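Local coordinates for protein CbsA (Xanthomonas oryzae pv. oryzae, PDB 5XYH) that probably hydrolyses cellulose as a secreted family 6 exoglucanase, releasing cellobiose from chain ends and helping the rice pathogen degrade plant cell walls, at residues 171-183 against 211-223. Residues are numbered along the deposited sequence; the frame is centred on the assembly and turned at random.
Sequences YEAGIKYALDKLH and SLYTRVVQGTAAG
Asp180 OD1 takes the backbone N-H of Ala221 at 2.8 Å and 170°, on its syn side and slightly out of the carboxylate plane. A water 2.8 Å from the same OD1 donates to it and accepts from Ala222 N, so one oxygen serves two successive amides, Ala221 directly and Ala222 through the water, at the middle positions of the type I turn 220-223. Beside this grip, Thr220 CG2 packs on Leu179 CB at 3.9 Å, and Ala222 CB meets His183 CD2 obliquely. On the modified parallel-stranded barrel of glycoside hydrolase family 6, helix 170-183 leads to strand 188-193, which helix 206-218 joins to its parallel partner 229-232 as a beta-alpha-beta crossover; the axes of 171-183 and 211-218 cross at -50°. Between them Val216 forks: CG1, anti to its backbone N (chi1 169°), lies 3.6 Å from Ile175 CG2, while CG2 rests on Glu172 CG at 3.7 Å. The side chains of Leu179 and Val217 cross at about a right angle, CD1 touching CG2. At the far end, Glu172 OE1 sits in plane at the guanidinium edge of Arg215, in a salt bridge whose NE and NH2 bonds are both weak. At the turn's first position, Thr220 OG1 donates to Val217 O at 2.6 Å and also bonds Ser226 OG, while Met192 backs Ile175 and Leu179.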
loop_
_atom_site.group_PDB
_atom_site.type_symbol
_atom_site.label_atom_id
_atom_site.label_comp_id
_atom_site.label_asym_id
_atom_site.label_seq_id
_atom_site.Cartn_x
_atom_site.Cartn_y
_atom_site.Cartn_z
ATOM N N TYR A 171 7.899 10.872 -13.771
ATOM C CA TYR A 171 7.302 10.540 -12.478
ATOM C C TYR A 171 6.937 11.805 -11.710
ATOM O O TYR A 171 5.808 11.947 -11.231
ATOM C CB TYR A 171 8.244 9.684 -11.630
ATOM C CG TYR A 171 8.129 8.195 -11.841
ATOM C CD1 TYR A 171 7.590 7.670 -13.009
ATOM C CD2 TYR A 171 8.591 7.306 -10.868
ATOM C CE1 TYR A 171 7.509 6.292 -13.201
ATOM C CE2 TYR A 171 8.511 5.936 -11.044
ATOM C CZ TYR A 171 7.978 5.432 -12.210
ATOM O OH TYR A 171 7.905 4.073 -12.374
ATOM N N GLU A 172 7.882 12.747 -11.610
ATOM C CA GLU A 172 7.634 13.979 -10.869
ATOM C C GLU A 172 6.543 14.809 -11.531
ATOM O O GLU A 172 5.735 15.439 -10.839
ATOM C CB GLU A 172 8.931 14.783 -10.739
ATOM C CG GLU A 172 9.968 14.073 -9.886
ATOM C CD GLU A 172 11.362 14.654 -10.024
ATOM O OE1 GLU A 172 11.700 15.568 -9.243
ATOM O OE2 GLU A 172 12.127 14.177 -10.908
ATOM N N ALA A 173 6.499 14.809 -12.870
ATOM C CA ALA A 173 5.458 15.559 -13.569
ATOM C C ALA A 173 4.091 14.940 -13.334
ATOM O O ALA A 173 3.110 15.661 -13.132
ATOM C CB ALA A 173 5.758 15.635 -15.066
ATOM N N GLY A 174 4.014 13.606 -13.349
ATOM C CA GLY A 174 2.749 12.937 -13.077
ATOM C C GLY A 174 2.224 13.184 -11.671
ATOM O O GLY A 174 1.030 13.421 -11.477
ATOM N N ILE A 175 3.100 13.100 -10.670
ATOM C CA ILE A 175 2.673 13.348 -9.294
ATOM C C ILE A 175 2.179 14.781 -9.144
ATOM O O ILE A 175 1.140 15.035 -8.528
ATOM C CB ILE A 175 3.809 13.056 -8.299
ATOM C CG1 ILE A 175 4.309 11.614 -8.412
ATOM C CG2 ILE A 175 3.349 13.398 -6.872
ATOM C CD1 ILE A 175 3.527 10.606 -7.636
ATOM N N LYS A 176 2.930 15.738 -9.690
ATOM C CA LYS A 176 2.538 17.137 -9.557
ATOM C C LYS A 176 1.157 17.373 -10.152
ATOM O O LYS A 176 0.312 18.044 -9.543
ATOM C CB LYS A 176 3.581 18.043 -10.224
ATOM C CG LYS A 176 3.136 19.488 -10.360
ATOM C CD LYS A 176 4.100 20.296 -11.216
ATOM C CE LYS A 176 3.787 21.766 -11.108
ATOM N NZ LYS A 176 4.756 22.645 -11.815
ATOM N N TYR A 177 0.899 16.804 -11.335
ATOM C CA TYR A 177 -0.397 17.002 -11.978
ATOM C C TYR A 177 -1.511 16.338 -11.177
ATOM O O TYR A 177 -2.589 16.922 -10.987
ATOM C CB TYR A 177 -0.350 16.449 -13.406
ATOM C CG TYR A 177 -1.529 16.834 -14.265
ATOM C CD1 TYR A 177 -1.518 18.012 -14.998
ATOM C CD2 TYR A 177 -2.650 16.020 -14.346
ATOM C CE1 TYR A 177 -2.588 18.378 -15.776
ATOM C CE2 TYR A 177 -3.732 16.377 -15.133
ATOM C CZ TYR A 177 -3.695 17.557 -15.848
ATOM O OH TYR A 177 -4.762 17.918 -16.646
ATOM N N ALA A 178 -1.273 15.109 -10.707
ATOM C CA ALA A 178 -2.254 14.439 -9.863
ATOM C C ALA A 178 -2.575 15.278 -8.640
ATOM O O ALA A 178 -3.748 15.509 -8.327
ATOM C CB ALA A 178 -1.746 13.055 -9.451
ATOM N N LEU A 179 -1.546 15.763 -7.942
ATOM C CA LEU A 179 -1.800 16.540 -6.731
ATOM C C LEU A 179 -2.547 17.828 -7.049
ATOM O O LEU A 179 -3.504 18.178 -6.349
ATOM C CB LEU A 179 -0.500 16.843 -5.983
ATOM C CG LEU A 179 0.165 15.645 -5.284
ATOM C CD1 LEU A 179 1.496 16.081 -4.711
ATOM C CD2 LEU A 179 -0.713 15.015 -4.207
ATOM N N ASP A 180 -2.153 18.523 -8.120
ATOM C CA ASP A 180 -2.817 19.779 -8.479
ATOM C C ASP A 180 -4.305 19.561 -8.729
ATOM O O ASP A 180 -5.155 20.271 -8.176
ATOM C CB ASP A 180 -2.160 20.398 -9.716
ATOM C CG ASP A 180 -0.964 21.270 -9.381
ATOM O OD1 ASP A 180 -0.836 21.678 -8.206
ATOM O OD2 ASP A 180 -0.152 21.555 -10.293
ATOM N N LYS A 181 -4.642 18.561 -9.547
ATOM C CA LYS A 181 -6.031 18.402 -9.965
ATOM C C LYS A 181 -6.887 17.816 -8.853
ATOM O O LYS A 181 -8.071 18.144 -8.751
ATOM C CB LYS A 181 -6.101 17.527 -11.219
ATOM C CG LYS A 181 -5.367 18.122 -12.412
ATOM C CD LYS A 181 -6.196 19.199 -13.080
ATOM C CE LYS A 181 -7.516 18.596 -13.567
ATOM N NZ LYS A 181 -8.257 19.468 -14.526
ATOM N N LEU A 182 -6.306 16.967 -8.009
ATOM C CA LEU A 182 -7.079 16.328 -6.956
ATOM C C LEU A 182 -7.190 17.222 -5.726
ATOM O O LEU A 182 -8.260 17.297 -5.113
ATOM C CB LEU A 182 -6.458 14.975 -6.611
ATOM C CG LEU A 182 -6.512 13.975 -7.775
ATOM C CD1 LEU A 182 -5.607 12.781 -7.498
ATOM C CD2 LEU A 182 -7.927 13.505 -8.033
ATOM N N HIS A 183 -6.111 17.930 -5.368
ATOM C CA HIS A 183 -6.198 18.850 -4.237
ATOM C C HIS A 183 -7.169 19.996 -4.495
ATOM O O HIS A 183 -7.699 20.569 -3.540
ATOM C CB HIS A 183 -4.820 19.424 -3.882
ATOM C CG HIS A 183 -4.858 20.410 -2.750
ATOM N ND1 HIS A 183 -5.243 20.062 -1.473
ATOM C CD2 HIS A 183 -4.597 21.741 -2.712
ATOM C CE1 HIS A 183 -5.203 21.129 -0.693
ATOM N NE2 HIS A 183 -4.812 22.161 -1.420
ATOM N N SER A 211 14.117 15.426 0.227
ATOM C CA SER A 211 14.142 16.558 -0.696
ATOM C C SER A 211 13.341 16.279 -1.965
ATOM O O SER A 211 12.758 17.207 -2.541
ATOM C CB SER A 211 15.578 16.938 -1.050
ATOM O OG SER A 211 16.027 16.224 -2.185
ATOM N N LEU A 212 13.277 15.014 -2.401
ATOM C CA LEU A 212 12.449 14.662 -3.550
ATOM C C LEU A 212 10.977 14.919 -3.269
ATOM O O LEU A 212 10.306 15.625 -4.023
ATOM C CB LEU A 212 12.657 13.197 -3.940
ATOM C CG LEU A 212 11.711 12.634 -5.003
ATOM C CD1 LEU A 212 11.853 13.385 -6.304
ATOM C CD2 LEU A 212 11.976 11.137 -5.202
ATOM N N TYR A 213 10.447 14.336 -2.194
ATOM C CA TYR A 213 9.044 14.570 -1.870
ATOM C C TYR A 213 8.785 16.048 -1.625
ATOM O O TYR A 213 7.759 16.586 -2.050
ATOM C CB TYR A 213 8.630 13.733 -0.655
ATOM C CG TYR A 213 8.347 12.286 -1.021
ATOM C CD1 TYR A 213 9.384 11.374 -1.190
ATOM C CD2 TYR A 213 7.055 11.851 -1.220
ATOM C CE1 TYR A 213 9.122 10.045 -1.538
ATOM C CE2 TYR A 213 6.782 10.536 -1.565
ATOM C CZ TYR A 213 7.801 9.641 -1.729
ATOM O OH TYR A 213 7.485 8.340 -2.076
ATOM N N THR A 214 9.714 16.730 -0.964
ATOM C CA THR A 214 9.500 18.152 -0.700
ATOM C C THR A 214 9.470 18.941 -2.003
ATOM O O THR A 214 8.558 19.744 -2.239
ATOM C CB THR A 214 10.586 18.680 0.241
ATOM O OG1 THR A 214 10.520 17.958 1.475
ATOM C CG2 THR A 214 10.362 20.158 0.525
ATOM N N ARG A 215 10.442 18.688 -2.884
ATOM C CA ARG A 215 10.511 19.405 -4.155
ATOM C C ARG A 215 9.269 19.169 -5.007
ATOM O O ARG A 215 8.748 20.106 -5.630
ATOM C CB ARG A 215 11.768 18.978 -4.905
ATOM C CG ARG A 215 11.902 19.544 -6.285
ATOM C CD ARG A 215 13.260 19.169 -6.870
ATOM N NE ARG A 215 13.384 17.743 -7.181
ATOM C CZ ARG A 215 14.128 16.882 -6.492
ATOM N NH1 ARG A 215 14.815 17.295 -5.436
ATOM N NH2 ARG A 215 14.192 15.610 -6.871
ATOM N N VAL A 216 8.765 17.932 -5.040
ATOM C CA VAL A 216 7.617 17.640 -5.899
ATOM C C VAL A 216 6.369 18.344 -5.388
ATOM O O VAL A 216 5.659 19.009 -6.152
ATOM C CB VAL A 216 7.388 16.122 -6.009
ATOM C CG1 VAL A 216 6.032 15.842 -6.684
ATOM C CG2 VAL A 216 8.517 15.477 -6.788
ATOM N N VAL A 217 6.058 18.190 -4.094
ATOM C CA VAL A 217 4.823 18.782 -3.591
ATOM C C VAL A 217 4.948 20.302 -3.503
ATOM O O VAL A 217 3.975 21.026 -3.746
ATOM C CB VAL A 217 4.440 18.165 -2.235
ATOM C CG1 VAL A 217 3.065 18.663 -1.807
ATOM C CG2 VAL A 217 4.456 16.646 -2.315
ATOM N N GLN A 218 6.139 20.812 -3.182
ATOM C CA GLN A 218 6.306 22.263 -3.106
ATOM C C GLN A 218 6.029 22.918 -4.451
ATOM O O GLN A 218 5.492 24.028 -4.504
ATOM C CB GLN A 218 7.710 22.622 -2.609
ATOM C CG GLN A 218 7.946 24.125 -2.515
ATOM C CD GLN A 218 9.326 24.496 -1.979
ATOM O OE1 GLN A 218 10.133 23.626 -1.620
ATOM N NE2 GLN A 218 9.603 25.806 -1.922
ATOM N N GLY A 219 6.340 22.233 -5.548
ATOM C CA GLY A 219 6.109 22.805 -6.854
ATOM C C GLY A 219 4.669 22.807 -7.310
ATOM O O GLY A 219 4.378 23.416 -8.343
ATOM N N THR A 220 3.768 22.133 -6.591
ATOM C CA THR A 220 2.363 22.177 -6.954
ATOM C C THR A 220 1.824 23.589 -6.716
ATOM O O THR A 220 2.474 24.428 -6.099
ATOM C CB THR A 220 1.559 21.149 -6.153
ATOM O OG1 THR A 220 1.596 21.480 -4.757
ATOM C CG2 THR A 220 2.121 19.740 -6.351
ATOM N N ALA A 221 0.615 23.848 -7.212
ATOM C CA ALA A 221 0.056 25.194 -7.087
ATOM C C ALA A 221 -0.082 25.610 -5.623
ATOM O O ALA A 221 0.306 26.724 -5.246
ATOM C CB ALA A 221 -1.289 25.275 -7.802
ATOM N N ALA A 222 -0.598 24.717 -4.775
ATOM C CA ALA A 222 -0.787 25.024 -3.361
ATOM C C ALA A 222 0.436 24.706 -2.506
ATOM O O ALA A 222 0.374 24.866 -1.284
ATOM C CB ALA A 222 -2.005 24.267 -2.822
ATOM N N GLY A 223 1.547 24.273 -3.105
ATOM C CA GLY A 223 2.698 23.924 -2.289
ATOM C C GLY A 223 2.413 22.707 -1.418
ATOM O O GLY A 223 1.634 21.817 -1.782
HETATM O O HOH W 1 -2.037 22.243 -5.730
#